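Local coordinates for kelch repeat and BTB domain-containing protein A55 (Vaccinia virus WR, PDB 6I2M) that probably serves as a substrate-specific adapter of CUL3-containing E3 ubiquitin ligases that mark host proteins for proteasomal degradation, its BTB domain holding CUL3, at residues A[29-34]-A[59-64]; A[69-74]-A[95-100]; A[76-81]-A[104-109]; A[90-95]-A[123-128]. One frame throughout, in Å; residues are numbered along the deposited sequence.

Contact 1: A[29-34]-A[59-64]; sequences DERINA and EYEVNL
R31 and E61 form a salt bridge across the exposed face of the small BTB sheet, spanning from one outer strand to the other over the strand between them. R31 NH2 stands 2.8 Å from E61 OE1. The N-H points well off the acceptor, at 129°, which makes this a weak hydrogen bond in which charge attraction probably counts for more than direction. OE1 approaches the guanidinium obliquely, and the two planes are 87° apart, so the paired, coplanar bonding open to an arginine and a carboxylate is not used: R31 NH1 stays 3.8 Å from the same OE1. R31 runs extended from CG to NE, and E61 is likewise extended beyond CG, with CG anti to the backbone N (chi1 -161°); the two chains cross at about a right angle. Beneath them both lean on V26 of the central strand. Other polar groups of the segments turn to that strand and its approach: N33 OD1 accepts a hydrogen bond from S24 OG, and Y60 OH makes a weak one with C21 O. Strand 23-27 lies between the two segments, antiparallel to 30-34 and parallel to 61-63, and its backbone bonds tie I32 to I25 and V62 to both S24 and V26. On the opposite face of the sheet, I32 packs against helix 69-79 through Y69, N73 and I76.

Contact 2: A[69-74]-A[95-100]; sequences YQSVND and LSTADF
This is a buried helix-to-helix contact in the BTB domain, a close approach of helices 69-79 and 91-101 made by three small side chains, S71, V72 and T97. The CA atoms of S71 and T97 are 6.9 Å apart, a short spacing that goes with the small size of the groups between them. S71 and T97 both point at the opposing helix, and their hydroxyl oxygens, S71 OG and T97 OG1, lie 3.0 Å from each other. T97 OG1 bonds to Y93 O, one turn before it in helix 91-101, and S71 OG probably bonds to the same oxygen. For T97 this is a bond back within its own helix; for S71 it reaches across from the neighbouring one, so that one backbone oxygen appears to serve both buried hydroxyls. In S71, OG is anti to the backbone N (chi1 -180°), which carries it out from its helix toward the other. T97 turns OG1 beside its backbone N, chi1 -43°, and thereby leaves its methyl for the apolar half of the contact. There T97 CG2 meets V72 CG2 at 3.6 Å, the two side chains running at about a right angle to each other. T97 also packs on L67 in the loop before helix 69-79 and on L75 one turn beyond S71. From its other sides helix 69-79 reaches strand 30-34 through Y69 and N73, while L95 and D99 of helix 91-101 pack on I107 of helix 104-116.

Contact 3: A[76-81]-A[104-109]; sequences IDYIYG and GSAITE
Y78 reaches from the last turns of helix 69-79 to helix 104-116 and brings its hydroxyl between a backbone carbonyl and a carboxylate, within the helical part of the BTB fold. Y78 OH is 2.8 Å from S105 O and equally 2.8 Å from E109 OE2, so the hydroxyl sits between two acceptors of the same helix. E109 OE2 comes in at the ring edge, near its plane, the carboxylate plane turned 88° to the ring. E109 OE1 therefore stands well off the ring plane, 3.4 Å from Y78 CE1. On the CE2 side, Y78 CE2 touches A106 CB at 3.8 Å and S105 CB at 3.7 Å. Y78 projects straight at the second helix because its CG is anti to the backbone N (chi1 -176°), and E109, extended beyond CG, comes to it from the opposite direction. The second subunit, another copy of the protein, adds to the same group: E109 OE2 takes a hydrogen bond from the amino terminus of M1 of that copy, a positive neighbour that would favour a charged carboxylate, while its M1 also packs on Y78. L84 touches both Y78 and E109. Within helix 104-116, T108 OG1 donates to G104 O at 2.9 Å, in the carbonyl plane.

Contact 4: A[90-95]-A[123-128]; sequences NVKYIL and CIDFYI
K92 stretches to D125 in a salt bridge that joins helix 91-101 of the BTB domain to helix 120-132, which falls in the BACK family region. From CB the chain leaves toward the opposing helix, with CG anti to the backbone N (chi1 -161°), and every later torsion is close to 180°, which gives the lysine its full length. CD is the first atom to come near the partner, 3.8 Å from D125 OD2. CE follows at 3.7 Å from that same OD2, and NZ at the tip lies closer to the other oxygen, donating to D125 OD1 at 2.8 Å and meeting it on the syn side, 23° out of the carboxylate plane. A second, weak bond runs from NZ to D125 OD2 at 3.3 Å, so the ammonium spans both oxygens unequally. Beside this polar link, V91 CG2 touches F126 CZ at 4.2 Å, the methyl meeting the ring at its edge. F126 also packs on S142 of helix 136-147, and helix 104-116 touches both partners of the apolar pair, V91 through Y113 and F126 through I114, at the junction between helices 91-101 and 120-132.

How the contacts relate
From the N terminus, contact 1 closes first, bringing strands 30-34 and 61-63 to the edges of one sheet around an intervening run of which about half is helical. It stands in series before the other three. The chain then enters helix 69-79, whose early turns open contact 2 and later ones contact 3. Contacts 2, 3 and 4 cross in every pairing, their segments alternating along the chain, so none nests inside another. Contacts 2 and 3 tie helix 69-79 to helices 91-101 and 104-116. Contact 4 shares L95 with contact 2 and carries the ties from helix 91-101 on to helix 120-132 of the BACK region.

Contact 1: A[29-34]-A[59-64]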
# COMPACT_ATOMS: atom_id res chain seq x y z
N ASP A 29 19.36 9.96 20.79
CA ASP A 29 18.34 10.29 21.80
C ASP A 29 16.92 10.36 21.22
O ASP A 29 15.95 10.49 21.97
CB ASP A 29 18.70 11.61 22.51
CG ASP A 29 19.98 11.55 23.32
OD1 ASP A 29 20.01 10.81 24.33
OD2 ASP A 29 20.95 12.24 22.95
N GLU A 30 16.80 10.26 19.88
CA GLU A 30 15.53 10.31 19.15
C GLU A 30 14.93 8.92 18.94
O GLU A 30 15.67 7.95 18.76
CB GLU A 30 15.71 11.03 17.80
CG GLU A 30 16.06 12.51 17.91
CD GLU A 30 14.91 13.50 17.99
OE1 GLU A 30 13.77 13.08 18.28
OE2 GLU A 30 15.16 14.70 17.77
N ARG A 31 13.58 8.83 18.96
CA ARG A 31 12.84 7.57 18.79
C ARG A 31 11.75 7.67 17.73
O ARG A 31 10.97 8.63 17.73
CB ARG A 31 12.24 7.11 20.13
CG ARG A 31 13.24 6.46 21.08
CD ARG A 31 12.60 6.13 22.41
NE ARG A 31 13.47 5.31 23.25
CZ ARG A 31 13.37 3.99 23.37
NH1 ARG A 31 12.43 3.32 22.71
NH2 ARG A 31 14.21 3.32 24.15
N ILE A 32 11.69 6.67 16.83
CA ILE A 32 10.68 6.57 15.76
C ILE A 32 9.97 5.22 15.88
O ILE A 32 10.61 4.17 15.78
CB ILE A 32 11.27 6.77 14.32
CG1 ILE A 32 12.20 8.01 14.23
CG2 ILE A 32 10.15 6.84 13.27
CD1 ILE A 32 13.34 7.87 13.21
N ASN A 33 8.64 5.25 16.10
CA ASN A 33 7.81 4.06 16.24
C ASN A 33 7.18 3.68 14.90
O ASN A 33 6.57 4.53 14.24
CB ASN A 33 6.75 4.24 17.32
CG ASN A 33 7.30 4.26 18.72
OD1 ASN A 33 7.63 3.22 19.31
ND2 ASN A 33 7.42 5.45 19.30
N ALA A 34 7.34 2.41 14.49
CA ALA A 34 6.81 1.88 13.24
C ALA A 34 6.36 0.41 13.37
O ALA A 34 6.30 -0.12 14.48
CB ALA A 34 7.85 2.03 12.13
N GLU A 59 13.34 -8.62 18.62
CA GLU A 59 13.56 -7.45 19.47
C GLU A 59 12.58 -6.31 19.15
O GLU A 59 12.03 -6.25 18.05
CB GLU A 59 15.03 -6.97 19.41
CG GLU A 59 15.45 -6.27 18.13
CD GLU A 59 16.92 -5.93 17.96
OE1 GLU A 59 17.72 -6.25 18.87
OE2 GLU A 59 17.27 -5.33 16.92
N TYR A 60 12.36 -5.41 20.13
CA TYR A 60 11.46 -4.26 20.02
C TYR A 60 12.23 -2.96 19.69
O TYR A 60 11.63 -2.02 19.18
CB TYR A 60 10.67 -4.10 21.33
CG TYR A 60 9.34 -3.38 21.19
CD1 TYR A 60 9.25 -2.00 21.37
CD2 TYR A 60 8.17 -4.08 20.94
CE1 TYR A 60 8.03 -1.33 21.26
CE2 TYR A 60 6.94 -3.43 20.84
CZ TYR A 60 6.88 -2.05 21.00
OH TYR A 60 5.67 -1.40 20.89
N GLU A 61 13.55 -2.93 19.96
CA GLU A 61 14.41 -1.76 19.76
C GLU A 61 15.58 -2.02 18.80
O GLU A 61 16.30 -3.00 18.96
CB GLU A 61 14.92 -1.27 21.12
CG GLU A 61 15.44 0.16 21.11
CD GLU A 61 16.05 0.61 22.43
OE1 GLU A 61 15.28 0.83 23.39
OE2 GLU A 61 17.29 0.74 22.49
N VAL A 62 15.77 -1.11 17.81
CA VAL A 62 16.85 -1.16 16.81
C VAL A 62 17.68 0.13 16.93
O VAL A 62 17.12 1.22 16.81
CB VAL A 62 16.34 -1.39 15.36
CG1 VAL A 62 17.50 -1.44 14.36
CG2 VAL A 62 15.51 -2.67 15.26
N ASN A 63 19.00 0.00 17.18
CA ASN A 63 19.90 1.15 17.32
C ASN A 63 20.66 1.46 16.03
O ASN A 63 21.52 0.68 15.60
CB ASN A 63 20.86 0.94 18.51
CG ASN A 63 21.65 2.16 18.92
OD1 ASN A 63 21.25 3.32 18.71
ND2 ASN A 63 22.80 1.93 19.54
N LEU A 64 20.33 2.61 15.41
CA LEU A 64 20.96 3.08 14.17
C LEU A 64 21.51 4.51 14.36
O LEU A 64 21.25 5.40 13.54
CB LEU A 64 19.96 3.01 12.99
CG LEU A 64 19.51 1.62 12.52
CD1 LEU A 64 18.21 1.71 11.75
CD2 LEU A 64 20.58 0.93 11.68

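Contact 2: A[69-74]-A[95-100]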
# COMPACT_ATOMS: atom_id res chain seq x y z
N TYR A 69 19.49 11.27 11.61
CA TYR A 69 18.11 11.19 12.09
C TYR A 69 17.06 11.67 11.08
O TYR A 69 16.13 10.91 10.79
CB TYR A 69 17.92 11.91 13.45
CG TYR A 69 16.46 12.11 13.84
CD1 TYR A 69 15.65 11.03 14.16
CD2 TYR A 69 15.90 13.38 13.87
CE1 TYR A 69 14.30 11.21 14.49
CE2 TYR A 69 14.56 13.58 14.21
CZ TYR A 69 13.77 12.48 14.52
OH TYR A 69 12.45 12.66 14.86
N GLN A 70 17.18 12.92 10.59
CA GLN A 70 16.25 13.52 9.63
C GLN A 70 16.18 12.70 8.33
O GLN A 70 15.11 12.62 7.72
CB GLN A 70 16.60 15.00 9.35
CG GLN A 70 15.49 15.81 8.66
CD GLN A 70 14.19 15.90 9.42
OE1 GLN A 70 14.15 16.09 10.65
NE2 GLN A 70 13.08 15.76 8.71
N SER A 71 17.30 12.05 7.96
CA SER A 71 17.40 11.17 6.79
C SER A 71 16.57 9.90 7.02
O SER A 71 15.72 9.58 6.19
CB SER A 71 18.86 10.83 6.51
OG SER A 71 18.99 9.98 5.38
N VAL A 72 16.79 9.20 8.17
CA VAL A 72 16.07 7.98 8.57
C VAL A 72 14.56 8.25 8.70
O VAL A 72 13.77 7.50 8.14
CB VAL A 72 16.68 7.30 9.84
CG1 VAL A 72 15.86 6.09 10.28
CG2 VAL A 72 18.13 6.90 9.62
N ASN A 73 14.19 9.35 9.39
CA ASN A 73 12.80 9.78 9.62
C ASN A 73 12.03 10.00 8.31
O ASN A 73 10.91 9.51 8.18
CB ASN A 73 12.75 11.03 10.50
CG ASN A 73 11.36 11.39 10.97
OD1 ASN A 73 10.82 10.81 11.92
ND2 ASN A 73 10.75 12.37 10.32
N ASP A 74 12.65 10.71 7.34
CA ASP A 74 12.05 10.99 6.03
C ASP A 74 11.96 9.74 5.17
O ASP A 74 11.04 9.63 4.36
CB ASP A 74 12.80 12.12 5.30
CG ASP A 74 12.61 13.51 5.89
OD1 ASP A 74 11.77 13.66 6.81
OD2 ASP A 74 13.30 14.44 5.43
N LEU A 95 20.54 9.49 0.23
CA LEU A 95 21.07 8.42 -0.63
C LEU A 95 21.99 7.46 0.14
O LEU A 95 21.87 6.24 -0.05
CB LEU A 95 21.77 9.01 -1.87
CG LEU A 95 22.37 8.01 -2.89
CD1 LEU A 95 21.28 7.32 -3.69
CD2 LEU A 95 23.32 8.71 -3.82
N SER A 96 22.87 7.99 1.01
CA SER A 96 23.82 7.22 1.84
C SER A 96 23.10 6.25 2.78
O SER A 96 23.51 5.09 2.90
CB SER A 96 24.71 8.16 2.65
OG SER A 96 25.58 8.91 1.82
N THR A 97 22.04 6.74 3.45
CA THR A 97 21.23 5.97 4.39
C THR A 97 20.38 4.93 3.64
O THR A 97 20.24 3.80 4.11
CB THR A 97 20.40 6.90 5.28
OG1 THR A 97 21.20 8.01 5.71
CG2 THR A 97 19.81 6.20 6.48
N ALA A 98 19.83 5.32 2.46
CA ALA A 98 19.03 4.44 1.61
C ALA A 98 19.88 3.31 1.03
O ALA A 98 19.35 2.22 0.81
CB ALA A 98 18.39 5.24 0.48
N ASP A 99 21.18 3.57 0.80
CA ASP A 99 22.14 2.59 0.28
C ASP A 99 22.48 1.54 1.35
O ASP A 99 22.63 0.37 1.01
CB ASP A 99 23.41 3.29 -0.23
CG ASP A 99 24.35 2.42 -1.05
OD1 ASP A 99 23.88 1.40 -1.61
OD2 ASP A 99 25.54 2.78 -1.16
N PHE A 100 22.60 1.98 2.62
CA PHE A 100 22.89 1.12 3.77
C PHE A 100 21.69 0.21 4.07
O PHE A 100 21.85 -1.00 4.17
CB PHE A 100 23.28 1.96 5.00
CG PHE A 100 23.42 1.19 6.30
CD1 PHE A 100 22.36 1.11 7.19
CD2 PHE A 100 24.60 0.54 6.61
CE1 PHE A 100 22.48 0.37 8.38
CE2 PHE A 100 24.73 -0.19 7.79
CZ PHE A 100 23.67 -0.27 8.67

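Contact 3: A[76-81]-A[104-109]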
# COMPACT_ATOMS: atom_id res chain seq x y z
N ILE A 76 11.48 6.65 6.41
CA ILE A 76 10.37 5.90 6.99
C ILE A 76 9.07 6.52 6.46
O ILE A 76 8.16 5.78 6.08
CB ILE A 76 10.44 5.82 8.54
CG1 ILE A 76 11.68 5.03 9.00
CG2 ILE A 76 9.16 5.20 9.15
CD1 ILE A 76 12.21 5.42 10.37
N ASP A 77 9.02 7.87 6.37
CA ASP A 77 7.88 8.62 5.82
C ASP A 77 7.68 8.25 4.34
O ASP A 77 6.54 8.20 3.88
CB ASP A 77 8.09 10.14 5.97
CG ASP A 77 7.97 10.67 7.39
OD1 ASP A 77 7.23 10.06 8.20
OD2 ASP A 77 8.59 11.71 7.68
N TYR A 78 8.79 7.96 3.62
CA TYR A 78 8.77 7.53 2.22
C TYR A 78 8.24 6.10 2.10
O TYR A 78 7.55 5.80 1.12
CB TYR A 78 10.17 7.68 1.57
CG TYR A 78 10.19 7.34 0.09
CD1 TYR A 78 9.68 8.22 -0.85
CD2 TYR A 78 10.72 6.14 -0.36
CE1 TYR A 78 9.69 7.92 -2.21
CE2 TYR A 78 10.74 5.82 -1.71
CZ TYR A 78 10.23 6.71 -2.64
OH TYR A 78 10.25 6.41 -3.98
N ILE A 79 8.55 5.22 3.09
CA ILE A 79 8.07 3.83 3.16
C ILE A 79 6.53 3.89 3.34
O ILE A 79 5.81 3.09 2.74
CB ILE A 79 8.80 3.01 4.28
CG1 ILE A 79 10.29 2.82 3.94
CG2 ILE A 79 8.14 1.65 4.52
CD1 ILE A 79 11.24 2.60 5.13
N TYR A 80 6.05 4.89 4.11
CA TYR A 80 4.63 5.16 4.33
C TYR A 80 4.08 6.07 3.21
O TYR A 80 4.76 6.28 2.20
CB TYR A 80 4.40 5.72 5.75
CG TYR A 80 4.55 4.69 6.85
CD1 TYR A 80 5.80 4.37 7.37
CD2 TYR A 80 3.44 4.04 7.38
CE1 TYR A 80 5.94 3.41 8.37
CE2 TYR A 80 3.57 3.09 8.39
CZ TYR A 80 4.83 2.78 8.88
OH TYR A 80 4.97 1.84 9.88
N GLY A 81 2.85 6.57 3.37
CA GLY A 81 2.17 7.39 2.36
C GLY A 81 2.64 8.82 2.13
O GLY A 81 1.91 9.58 1.48
N GLY A 104 15.23 0.02 -2.49
CA GLY A 104 15.23 0.20 -3.94
C GLY A 104 14.42 1.36 -4.45
O GLY A 104 14.82 2.04 -5.41
N SER A 105 13.26 1.60 -3.81
CA SER A 105 12.31 2.67 -4.13
C SER A 105 12.89 4.07 -3.88
O SER A 105 12.58 5.00 -4.63
CB SER A 105 11.03 2.49 -3.32
OG SER A 105 10.39 1.27 -3.66
N ALA A 106 13.73 4.20 -2.84
CA ALA A 106 14.36 5.46 -2.45
C ALA A 106 15.72 5.69 -3.10
O ALA A 106 16.07 6.85 -3.35
CB ALA A 106 14.47 5.54 -0.94
N ILE A 107 16.49 4.61 -3.35
CA ILE A 107 17.82 4.71 -3.98
C ILE A 107 17.70 5.20 -5.43
O ILE A 107 18.55 5.96 -5.89
CB ILE A 107 18.67 3.40 -3.83
CG1 ILE A 107 20.18 3.69 -3.99
CG2 ILE A 107 18.18 2.26 -4.75
CD1 ILE A 107 21.13 2.63 -3.38
N THR A 108 16.61 4.82 -6.14
CA THR A 108 16.35 5.23 -7.52
C THR A 108 15.88 6.69 -7.58
O THR A 108 16.41 7.45 -8.39
CB THR A 108 15.40 4.26 -8.24
OG1 THR A 108 14.22 4.07 -7.46
CG2 THR A 108 16.05 2.92 -8.56
N GLU A 109 14.92 7.09 -6.71
CA GLU A 109 14.37 8.45 -6.64
C GLU A 109 15.45 9.49 -6.31
O GLU A 109 15.40 10.61 -6.83
CB GLU A 109 13.20 8.52 -5.64
CG GLU A 109 12.28 9.70 -5.86
CD GLU A 109 11.00 9.70 -5.04
OE1 GLU A 109 10.89 10.53 -4.11
OE2 GLU A 109 10.11 8.86 -5.33

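Contact 4: A[90-95]-A[123-128]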
# COMPACT_ATOMS: atom_id res chain seq x y z
N ASN A 90 19.85 17.95 1.22
CA ASN A 90 19.56 16.71 1.96
C ASN A 90 19.74 15.41 1.16
O ASN A 90 19.99 14.37 1.77
CB ASN A 90 18.17 16.75 2.62
CG ASN A 90 16.97 16.89 1.71
OD1 ASN A 90 16.95 16.45 0.55
ND2 ASN A 90 15.90 17.47 2.24
N VAL A 91 19.62 15.46 -0.19
CA VAL A 91 19.73 14.30 -1.10
C VAL A 91 21.06 13.53 -0.95
O VAL A 91 21.08 12.32 -1.16
CB VAL A 91 19.46 14.63 -2.60
CG1 VAL A 91 17.98 14.94 -2.83
CG2 VAL A 91 20.35 15.76 -3.11
N LYS A 92 22.14 14.24 -0.58
CA LYS A 92 23.48 13.71 -0.35
C LYS A 92 23.46 12.70 0.82
O LYS A 92 24.07 11.64 0.73
CB LYS A 92 24.44 14.87 -0.04
CG LYS A 92 25.91 14.55 -0.22
CD LYS A 92 26.78 15.76 0.12
CE LYS A 92 28.25 15.46 -0.01
NZ LYS A 92 29.08 16.65 0.33
N TYR A 93 22.71 13.03 1.89
CA TYR A 93 22.61 12.21 3.10
C TYR A 93 21.49 11.16 3.02
O TYR A 93 21.63 10.10 3.65
CB TYR A 93 22.47 13.09 4.35
CG TYR A 93 23.56 14.14 4.47
CD1 TYR A 93 24.83 13.81 4.95
CD2 TYR A 93 23.33 15.46 4.10
CE1 TYR A 93 25.84 14.77 5.05
CE2 TYR A 93 24.33 16.42 4.19
CZ TYR A 93 25.58 16.07 4.67
OH TYR A 93 26.57 17.03 4.76
N ILE A 94 20.40 11.43 2.27
CA ILE A 94 19.28 10.50 2.10
C ILE A 94 19.71 9.27 1.27
O ILE A 94 19.33 8.15 1.60
CB ILE A 94 17.97 11.19 1.58
CG1 ILE A 94 17.51 12.30 2.56
CG2 ILE A 94 16.83 10.17 1.36
CD1 ILE A 94 16.54 13.33 1.98
N LEU A 95 20.54 9.49 0.23
CA LEU A 95 21.07 8.42 -0.63
C LEU A 95 21.99 7.46 0.14
O LEU A 95 21.87 6.24 -0.05
CB LEU A 95 21.77 9.01 -1.87
CG LEU A 95 22.37 8.01 -2.89
CD1 LEU A 95 21.28 7.32 -3.69
CD2 LEU A 95 23.32 8.71 -3.82
N CYS A 123 28.13 19.26 -9.30
CA CYS A 123 29.03 18.19 -9.77
C CYS A 123 30.35 18.08 -9.00
O CYS A 123 30.82 16.97 -8.75
CB CYS A 123 29.28 18.32 -11.27
SG CYS A 123 30.19 19.82 -11.74
N ILE A 124 30.95 19.23 -8.65
CA ILE A 124 32.21 19.35 -7.91
C ILE A 124 32.10 18.69 -6.51
O ILE A 124 33.06 18.05 -6.06
CB ILE A 124 32.70 20.83 -7.89
CG1 ILE A 124 34.13 20.96 -7.31
CG2 ILE A 124 31.71 21.79 -7.20
CD1 ILE A 124 35.01 21.94 -8.06
N ASP A 125 30.92 18.79 -5.87
CA ASP A 125 30.64 18.22 -4.55
C ASP A 125 30.20 16.75 -4.63
O ASP A 125 30.59 15.96 -3.77
CB ASP A 125 29.58 19.07 -3.82
CG ASP A 125 29.24 18.62 -2.41
OD1 ASP A 125 30.18 18.35 -1.63
OD2 ASP A 125 28.04 18.57 -2.08
N PHE A 126 29.40 16.39 -5.66
CA PHE A 126 28.89 15.03 -5.86
C PHE A 126 29.96 14.01 -6.28
O PHE A 126 29.74 12.81 -6.09
CB PHE A 126 27.70 15.02 -6.84
CG PHE A 126 26.41 15.50 -6.23
CD1 PHE A 126 25.70 14.70 -5.34
CD2 PHE A 126 25.89 16.75 -6.55
CE1 PHE A 126 24.50 15.15 -4.77
CE2 PHE A 126 24.69 17.19 -5.99
CZ PHE A 126 24.00 16.39 -5.10
N TYR A 127 31.10 14.47 -6.82
CA TYR A 127 32.20 13.59 -7.23
C TYR A 127 32.95 13.04 -6.01
O TYR A 127 33.17 11.83 -5.93
CB TYR A 127 33.16 14.29 -8.21
CG TYR A 127 34.43 13.52 -8.50
CD1 TYR A 127 34.44 12.48 -9.43
CD2 TYR A 127 35.63 13.84 -7.87
CE1 TYR A 127 35.60 11.76 -9.70
CE2 TYR A 127 36.80 13.13 -8.13
CZ TYR A 127 36.78 12.09 -9.04
OH TYR A 127 37.94 11.39 -9.31
N ILE A 128 33.34 13.93 -5.07
CA ILE A 128 34.05 13.60 -3.82
C ILE A 128 33.17 12.69 -2.95
O ILE A 128 33.68 11.79 -2.27
CB ILE A 128 34.53 14.89 -3.07
CG1 ILE A 128 35.26 15.87 -4.04
CG2 ILE A 128 35.43 14.54 -1.87
CD1 ILE A 128 35.27 17.34 -3.59